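Local coordinates for endoglucanase E-5 (Thermobifida fusca, PDB 2CKS), which catalyses, through this family 5 glycoside hydrolase catalytic domain, the internal hydrolysis of beta-1,4-glucosidic linkages in cellulose, lichenin and cereal beta-glucans, at residues G9-Q12 / Q17-D20; S32-Q37 / S268-S273; D69-N74 / L112-T117. All coordinates share one frame; numbering follows the deposited sequence. Where two conformers were deposited one is given.

Contact 1: G9-Q12 / Q17-D20; sequences GKVQ and QLCD
With CG turned anti to the backbone N (chi1 -175°), Leu18 swings its CD1 branch back to Val11, whose own chi1 of -65° sets CG1 beside its backbone N and CG2 between N and the carbonyl carbon. The two side chains meet across a small antiparallel hairpin, strands 12-14 and 17-19, that precedes the first barrel strand of this TIM-barrel domain. Leu18 CD1 stands 4.0 Å from Val11 CB. Both residues are apolar and branched, which lets Leu18 CD1 pack against Val11 CB and CG2 away from solvent.

Lys10, at the centre of an inverse gamma turn, leads away from this pairing, and its NZ forms a salt bridge with Asp165. The Asp20 side chain also points away, its OD2 accepting from the backbone N atoms of His22 and Asn24. In the conformer given, the Gln12 amide curls back to the carbonyl of the preceding Val11, NE2 donating to Val11 O, and also bonds to Asp165 O.

On the face that carries Gln12 and Cys19, the cysteine SG is tied by a disulfide to Cys14, which cross-links the hairpin. Cys19 O receives a CA-H...O contact from Val11 CA at 3.2 Å. Gln12 and Cys19 form an antiparallel hydrogen-bonded pair: Gln12 N donates to Cys19 O at 3.1 Å, and Cys19 N returns a shorter bond to Gln12 O, 2.8 Å.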
loop_
_atom_site.group_PDB
_atom_site.type_symbol
_atom_site.label_atom_id
_atom_site.label_comp_id
_atom_site.label_asym_id
_atom_site.label_seq_id
_atom_site.Cartn_x
_atom_site.Cartn_y
_atom_site.Cartn_z
ATOM N N GLY A 9 6.878 17.194 1.095
ATOM C CA GLY A 9 5.808 17.982 0.514
ATOM C C GLY A 9 4.917 17.223 -0.446
ATOM O O GLY A 9 4.599 16.051 -0.252
ATOM N N LYS A 10 4.527 17.912 -1.510
ATOM C CA LYS A 10 3.591 17.398 -2.489
ATOM C C LYS A 10 4.313 16.447 -3.437
ATOM O O LYS A 10 4.840 16.851 -4.478
ATOM C CB LYS A 10 2.998 18.574 -3.254
ATOM C CG LYS A 10 1.873 18.236 -4.188
ATOM C CD LYS A 10 1.589 19.447 -5.068
ATOM C CE LYS A 10 0.191 19.415 -5.601
ATOM N NZ LYS A 10 -0.274 20.762 -6.014
ATOM N N VAL A 11 4.347 15.175 -3.073
ATOM C CA VAL A 11 5.081 14.213 -3.872
ATOM C C VAL A 11 4.387 14.038 -5.230
ATOM O O VAL A 11 3.172 14.173 -5.344
ATOM C CB VAL A 11 5.268 12.866 -3.139
ATOM C CG1 VAL A 11 6.142 13.036 -1.881
ATOM C CG2 VAL A 11 3.943 12.224 -2.793
ATOM N N GLN A 12 5.180 13.810 -6.274
ATOM C CA GLN A 12 4.675 13.608 -7.636
ATOM C C GLN A 12 5.614 12.660 -8.353
ATOM O O GLN A 12 6.779 12.598 -8.027
ATOM C CB GLN A 12 4.660 14.927 -8.420
ATOM C CG GLN A 12 3.785 16.025 -7.863
ATOM C CD GLN A 12 2.333 15.890 -8.268
ATOM O OE1 GLN A 12 1.919 16.438 -9.309
ATOM N NE2 GLN A 12 1.544 15.187 -7.451
ATOM N N GLN A 17 10.215 7.555 -11.194
ATOM C CA GLN A 17 10.301 7.495 -9.736
ATOM C C GLN A 17 9.284 8.411 -9.090
ATOM O O GLN A 17 8.735 9.261 -9.753
ATOM C CB GLN A 17 11.701 7.904 -9.289
ATOM C CG GLN A 17 12.777 7.002 -9.864
ATOM C CD GLN A 17 14.149 7.351 -9.375
ATOM O OE1 GLN A 17 14.680 8.406 -9.723
ATOM N NE2 GLN A 17 14.736 6.476 -8.566
ATOM N N LEU A 18 9.024 8.216 -7.801
ATOM C CA LEU A 18 8.267 9.178 -7.014
ATOM C C LEU A 18 9.273 10.175 -6.453
ATOM O O LEU A 18 10.316 9.787 -5.938
ATOM C CB LEU A 18 7.530 8.482 -5.872
ATOM C CG LEU A 18 6.591 9.337 -5.023
ATOM C CD1 LEU A 18 5.406 9.849 -5.819
ATOM C CD2 LEU A 18 6.111 8.536 -3.833
ATOM N N CYS A 19 8.948 11.460 -6.582
ATOM C CA CYS A 19 9.822 12.558 -6.169
ATOM C C CYS A 19 9.171 13.405 -5.102
ATOM O O CYS A 19 7.951 13.423 -4.974
ATOM C CB CYS A 19 10.115 13.478 -7.354
ATOM S SG CYS A 19 11.568 13.008 -8.284
ATOM N N ASP A 20 9.996 14.136 -4.353
ATOM C CA ASP A 20 9.500 15.178 -3.476
ATOM C C ASP A 20 9.136 16.402 -4.323
ATOM O O ASP A 20 9.275 16.390 -5.553
ATOM C CB ASP A 20 10.518 15.491 -2.366
ATOM C CG ASP A 20 11.732 16.239 -2.859
ATOM O OD1 ASP A 20 12.686 16.362 -2.059
ATOM O OD2 ASP A 20 11.832 16.739 -3.998
#

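Contact 2: S32-Q37 / S268-S273; sequences STHGIQ and SDDFRS
His34 presents the edge of its imidazole to Ser268 and Asp270, and the residues before it hold the backbone from which that ring projects. Ser32 ends barrel strand 29-32; its OG donates to Thr33 O at 2.8 Å, in the carbonyl plane and on a lone pair, and is also bonded to Ser63 OG and Arg61. Thr33 OG1 donates to His34 O at 2.8 Å, tilted from the carbonyl plane, while accepting from Ser63 N. Small hydroxyl side chains suit these buried positions, binding main-chain oxygens and reaching strand 59-65.

At His34, CG lies anti to the backbone N (chi1 -158°), which carries the ring toward the loop 268-273. A flat ring can set its edge beside a hydroxyl and a carboxylate at once, which suits histidine here. Its CB packs on Ser268 CB at 3.9 Å. Ser268 OG lies near the ring plane, 3.7 Å from His34 ND1, and no hydrogen bond joins them: this hydroxyl instead accepts from Asp270 N in an ST turn and is bonded to Asn266. Farther round the edge, Asp270 OD1 approaches His34 CE1 at 3.9 Å, the carboxylate and ring planes 86° apart. The same OD1 uses its syn lone pair for a salt bridge from Arg272 NH1, 3.0 Å long, which fixes the carboxylate beside the histidine.

Gly35 has no CB, and Gln37 OE1 lies close to where one would stand; a short, weakly bonded helix, about 36-39, follows. Loops following the first and last strands thus meet at the seam of the (beta/alpha)8 barrel, with the His34 side chain about 8 Å from that of Glu231, the probable nucleophile of this family 5 active site.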
loop_
_atom_site.group_PDB
_atom_site.type_symbol
_atom_site.label_atom_id
_atom_site.label_comp_id
_atom_site.label_asym_id
_atom_site.label_seq_id
_atom_site.Cartn_x
_atom_site.Cartn_y
_atom_site.Cartn_z
ATOM N N SER A 32 1.411 -1.063 6.232
ATOM C CA SER A 32 0.012 -1.237 5.889
ATOM C C SER A 32 -0.772 -1.693 7.101
ATOM O O SER A 32 -0.317 -2.568 7.831
ATOM C CB SER A 32 -0.139 -2.294 4.804
ATOM O OG SER A 32 -1.494 -2.395 4.385
ATOM N N THR A 33 -1.949 -1.124 7.321
ATOM C CA THR A 33 -2.893 -1.730 8.250
ATOM C C THR A 33 -3.354 -3.053 7.669
ATOM O O THR A 33 -3.197 -3.328 6.471
ATOM C CB THR A 33 -4.149 -0.856 8.519
ATOM O OG1 THR A 33 -5.005 -0.851 7.367
ATOM C CG2 THR A 33 -3.777 0.601 8.786
ATOM N N HIS A 34 -3.938 -3.875 8.530
ATOM C CA HIS A 34 -4.681 -5.030 8.068
ATOM C C HIS A 34 -6.078 -4.489 7.755
ATOM O O HIS A 34 -6.319 -3.281 7.819
ATOM C CB HIS A 34 -4.680 -6.115 9.145
ATOM C CG HIS A 34 -4.934 -7.501 8.629
ATOM N ND1 HIS A 34 -4.303 -8.609 9.157
ATOM C CD2 HIS A 34 -5.756 -7.968 7.658
ATOM C CE1 HIS A 34 -4.723 -9.694 8.529
ATOM N NE2 HIS A 34 -5.603 -9.332 7.615
ATOM N N GLY A 35 -7.012 -5.353 7.416
ATOM C CA GLY A 35 -8.324 -4.891 7.024
ATOM C C GLY A 35 -8.993 -4.198 8.188
ATOM O O GLY A 35 -9.038 -4.754 9.281
ATOM N N ILE A 36 -9.522 -2.994 7.969
ATOM C CA ILE A 36 -10.131 -2.241 9.068
ATOM C C ILE A 36 -11.443 -2.866 9.586
ATOM O O ILE A 36 -11.892 -2.549 10.686
ATOM C CB ILE A 36 -10.294 -0.730 8.721
ATOM C CG1 ILE A 36 -11.341 -0.499 7.637
ATOM C CG2 ILE A 36 -8.936 -0.129 8.332
ATOM C CD1 ILE A 36 -11.746 0.971 7.487
ATOM N N GLN A 37 -12.038 -3.782 8.824
ATOM C CA GLN A 37 -13.221 -4.513 9.292
ATOM C C GLN A 37 -12.899 -5.557 10.367
ATOM O O GLN A 37 -13.801 -6.036 11.063
ATOM C CB GLN A 37 -13.937 -5.181 8.108
ATOM C CG GLN A 37 -13.391 -6.534 7.668
ATOM C CD GLN A 37 -12.267 -6.449 6.643
ATOM O OE1 GLN A 37 -11.568 -5.436 6.544
ATOM N NE2 GLN A 37 -12.089 -7.526 5.877
ATOM N N SER A 268 -0.922 -4.859 12.795
ATOM C CA SER A 268 -2.019 -5.429 13.584
ATOM C C SER A 268 -1.456 -6.484 14.519
ATOM O O SER A 268 -0.280 -6.829 14.442
ATOM C CB SER A 268 -3.081 -6.066 12.687
ATOM O OG SER A 268 -2.747 -7.399 12.347
ATOM N N ASP A 269 -2.327 -7.018 15.369
ATOM C CA ASP A 269 -1.978 -8.129 16.247
ATOM C C ASP A 269 -2.693 -9.421 15.846
ATOM O O ASP A 269 -3.011 -10.258 16.688
ATOM C CB ASP A 269 -2.210 -7.753 17.717
ATOM C CG ASP A 269 -3.671 -7.643 18.083
ATOM O OD1 ASP A 269 -4.534 -7.538 17.180
ATOM O OD2 ASP A 269 -4.039 -7.651 19.281
ATOM N N ASP A 270 -2.907 -9.589 14.549
ATOM C CA ASP A 270 -3.377 -10.856 14.001
ATOM C C ASP A 270 -2.420 -11.979 14.409
ATOM O O ASP A 270 -1.237 -11.735 14.664
ATOM C CB ASP A 270 -3.460 -10.765 12.481
ATOM C CG ASP A 270 -4.048 -11.996 11.864
ATOM O OD1 ASP A 270 -3.446 -12.497 10.887
ATOM O OD2 ASP A 270 -5.094 -12.533 12.292
ATOM N N PHE A 271 -2.919 -13.210 14.459
ATOM C CA PHE A 271 -2.090 -14.341 14.893
ATOM C C PHE A 271 -0.933 -14.682 13.949
ATOM O O PHE A 271 0.061 -15.279 14.369
ATOM C CB PHE A 271 -2.959 -15.586 15.134
ATOM C CG PHE A 271 -3.414 -16.277 13.876
ATOM C CD1 PHE A 271 -4.633 -15.958 13.291
ATOM C CD2 PHE A 271 -2.629 -17.273 13.289
ATOM C CE1 PHE A 271 -5.060 -16.605 12.132
ATOM C CE2 PHE A 271 -3.046 -17.922 12.131
ATOM C CZ PHE A 271 -4.258 -17.591 11.549
ATOM N N ARG A 272 -1.069 -14.324 12.684
ATOM C CA ARG A 272 -0.087 -14.692 11.680
ATOM C C ARG A 272 1.241 -13.979 11.900
ATOM O O ARG A 272 1.292 -12.893 12.478
ATOM C CB ARG A 272 -0.626 -14.393 10.291
ATOM C CG ARG A 272 -1.837 -15.238 9.917
ATOM C CD ARG A 272 -2.415 -14.871 8.567
ATOM N NE ARG A 272 -3.575 -15.684 8.210
ATOM C CZ ARG A 272 -4.822 -15.479 8.636
ATOM N NH1 ARG A 272 -5.121 -14.478 9.457
ATOM N NH2 ARG A 272 -5.790 -16.295 8.235
ATOM N N SER A 273 2.320 -14.603 11.437
ATOM C CA SER A 273 3.663 -14.112 11.732
ATOM C C SER A 273 3.947 -12.739 11.111
ATOM O O SER A 273 4.788 -12.003 11.618
ATOM C CB SER A 273 4.723 -15.130 11.290
ATOM O OG SER A 273 4.705 -15.303 9.896
#

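Contact 3: D69-N74 / L112-T117; sequences DGYETN and LDRAKT
Tyr71 and Arg114 run antiparallel alongside one another, the ring offering its edge to the arginine's aliphatic stem. With CG anti to the backbone N (chi1 175°), the phenol extends from the 3-10 turn 71-73. Arg114 CD lies near the ring plane, 3.8 Å from Tyr71 CE2 and equally close to CD2, with Arg114 CG 3.9 Å from Tyr71 CE2. Tyrosine suits the site because its long flat ring spans from the turn to helix 112-126 and, buried, also meets Trp100 edge to face.

Arg114 is straight through chi2 but bends at chi3 (-79°), which turns the guanidinium off the line of its stem. The guanidinium and ring planes stand 65° apart. NH2 is hydrogen-bonded to Asn111 OD1. Glu72 OE1 lies over one face of the guanidinium, 4.5 Å from Arg114 NH2, while hydrogen-bonding to Gln67. Thr117, one helical turn along, brings CG2 to 4.4 Å from Tyr71 OH.

The turn bearing the tyrosine is steadied by Thr73, whose OG1 donates to Gly70 O at 2.7 Å; the same oxygen accepts from Thr73 N.

Arginine suits this partly exposed helix position because its methylenes cover an aromatic edge while its polar end keeps other partners. Contact between the loop after strand 59-65 and helix 112-126 therefore rests on van der Waals packing, with Glu72 adding at most a weak electrostatic attraction that no N-H directs.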
loop_
_atom_site.group_PDB
_atom_site.type_symbol
_atom_site.label_atom_id
_atom_site.label_comp_id
_atom_site.label_asym_id
_atom_site.label_seq_id
_atom_site.Cartn_x
_atom_site.Cartn_y
_atom_site.Cartn_z
ATOM N N ASP A 69 -16.701 -8.899 4.755
ATOM C CA ASP A 69 -17.285 -8.106 5.844
ATOM C C ASP A 69 -16.813 -6.653 5.874
ATOM O O ASP A 69 -16.962 -5.965 6.886
ATOM C CB ASP A 69 -17.052 -8.783 7.203
ATOM C CG ASP A 69 -17.705 -10.150 7.283
ATOM O OD1 ASP A 69 -17.032 -11.102 7.729
ATOM O OD2 ASP A 69 -18.882 -10.354 6.922
ATOM N N GLY A 70 -16.299 -6.187 4.741
ATOM C CA GLY A 70 -15.778 -4.845 4.617
ATOM C C GLY A 70 -16.801 -3.838 4.125
ATOM O O GLY A 70 -17.968 -3.880 4.496
ATOM N N TYR A 71 -16.342 -2.919 3.279
ATOM C CA TYR A 71 -17.101 -1.756 2.849
ATOM C C TYR A 71 -18.544 -2.051 2.449
ATOM O O TYR A 71 -19.441 -1.307 2.840
ATOM C CB TYR A 71 -16.345 -1.076 1.703
ATOM C CG TYR A 71 -17.040 0.095 1.043
ATOM C CD1 TYR A 71 -16.774 1.401 1.427
ATOM C CD2 TYR A 71 -17.950 -0.112 0.013
ATOM C CE1 TYR A 71 -17.415 2.484 0.799
ATOM C CE2 TYR A 71 -18.587 0.951 -0.610
ATOM C CZ TYR A 71 -18.313 2.235 -0.227
ATOM O OH TYR A 71 -18.964 3.274 -0.867
ATOM N N GLU A 72 -18.765 -3.119 1.692
ATOM C CA GLU A 72 -20.104 -3.413 1.173
ATOM C C GLU A 72 -21.149 -3.584 2.267
ATOM O O GLU A 72 -22.339 -3.368 2.020
ATOM C CB GLU A 72 -20.081 -4.644 0.260
ATOM C CG GLU A 72 -19.997 -5.973 0.990
ATOM C CD GLU A 72 -19.912 -7.162 0.051
ATOM O OE1 GLU A 72 -20.128 -6.993 -1.182
ATOM O OE2 GLU A 72 -19.620 -8.274 0.554
ATOM N N THR A 73 -20.720 -3.984 3.461
ATOM C CA THR A 73 -21.635 -4.184 4.591
ATOM C C THR A 73 -22.104 -2.883 5.248
ATOM O O THR A 73 -23.128 -2.884 5.932
ATOM C CB THR A 73 -21.019 -5.105 5.688
ATOM O OG1 THR A 73 -19.878 -4.480 6.282
ATOM C CG2 THR A 73 -20.487 -6.394 5.113
ATOM N N ASN A 74 -21.358 -1.792 5.070
ATOM C CA ASN A 74 -21.719 -0.492 5.647
ATOM C C ASN A 74 -20.941 0.636 4.970
ATOM O O ASN A 74 -20.050 1.229 5.578
ATOM C CB ASN A 74 -21.439 -0.493 7.151
ATOM C CG ASN A 74 -21.895 0.771 7.848
ATOM O OD1 ASN A 74 -22.561 1.625 7.258
ATOM N ND2 ASN A 74 -21.520 0.902 9.117
ATOM N N LEU A 112 -16.430 -1.708 -9.308
ATOM C CA LEU A 112 -16.229 -0.420 -9.975
ATOM C C LEU A 112 -17.237 0.646 -9.551
ATOM O O LEU A 112 -16.856 1.774 -9.260
ATOM C CB LEU A 112 -16.287 -0.585 -11.499
ATOM C CG LEU A 112 -16.227 0.735 -12.282
ATOM C CD1 LEU A 112 -14.924 1.456 -12.025
ATOM C CD2 LEU A 112 -16.416 0.487 -13.764
ATOM N N ASP A 113 -18.520 0.305 -9.548
ATOM C CA ASP A 113 -19.567 1.268 -9.208
ATOM C C ASP A 113 -19.356 1.809 -7.792
ATOM O O ASP A 113 -19.413 3.022 -7.577
ATOM C CB ASP A 113 -20.956 0.634 -9.353
ATOM C CG ASP A 113 -22.084 1.654 -9.345
ATOM O OD1 ASP A 113 -21.918 2.751 -9.917
ATOM O OD2 ASP A 113 -23.186 1.426 -8.796
ATOM N N ARG A 114 -19.063 0.912 -6.845
ATOM C CA ARG A 114 -18.729 1.298 -5.473
ATOM C C ARG A 114 -17.471 2.147 -5.416
ATOM O O ARG A 114 -17.405 3.102 -4.650
ATOM C CB ARG A 114 -18.484 0.066 -4.597
ATOM C CG ARG A 114 -19.717 -0.541 -4.015
ATOM C CD ARG A 114 -19.405 -1.734 -3.143
ATOM N NE ARG A 114 -19.158 -2.910 -3.967
ATOM C CZ ARG A 114 -20.084 -3.783 -4.320
ATOM N NH1 ARG A 114 -21.341 -3.621 -3.919
ATOM N NH2 ARG A 114 -19.756 -4.816 -5.089
ATOM N N ALA A 115 -16.465 1.769 -6.197
ATOM C CA ALA A 115 -15.176 2.459 -6.182
ATOM C C ALA A 115 -15.333 3.903 -6.635
ATOM O O ALA A 115 -14.750 4.815 -6.050
ATOM C CB ALA A 115 -14.169 1.735 -7.062
ATOM N N LYS A 116 -16.153 4.119 -7.654
ATOM C CA LYS A 116 -16.391 5.469 -8.144
ATOM C C LYS A 116 -17.066 6.304 -7.063
ATOM O O LYS A 116 -16.710 7.450 -6.862
ATOM C CB LYS A 116 -17.260 5.462 -9.401
ATOM C CG LYS A 116 -16.590 4.923 -10.631
ATOM C CD LYS A 116 -17.517 5.090 -11.834
ATOM C CE LYS A 116 -16.873 4.649 -13.121
ATOM N NZ LYS A 116 -17.812 4.866 -14.267
ATOM N N THR A 117 -18.039 5.730 -6.366
ATOM C CA THR A 117 -18.729 6.440 -5.297
ATOM C C THR A 117 -17.785 6.788 -4.149
ATOM O O THR A 117 -17.753 7.921 -3.679
ATOM C CB THR A 117 -19.892 5.598 -4.796
ATOM O OG1 THR A 117 -20.846 5.471 -5.854
ATOM C CG2 THR A 117 -20.659 6.286 -3.665
#

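Overall arrangement
From the N terminus, contact 1 comes first: it closes a short hairpin between helix 4-8 and the first barrel strand, and is complete before the others begin. Contact 2 opens at the end of strand 29-32 and closes more than 230 residues later, in the loop after strand 262-265, so that it joins the first and last strands' loops. Contact 3 is nested inside that long loop, tying the segment after strand 59-65 to helix 112-126. Contacts 1 and 2 lie on opposite sides of the chain's centre, their centres about 28 Å apart. Contacts 2 and 3 touch directly, Gln37 CB packing 3.4 Å from Asp69 O.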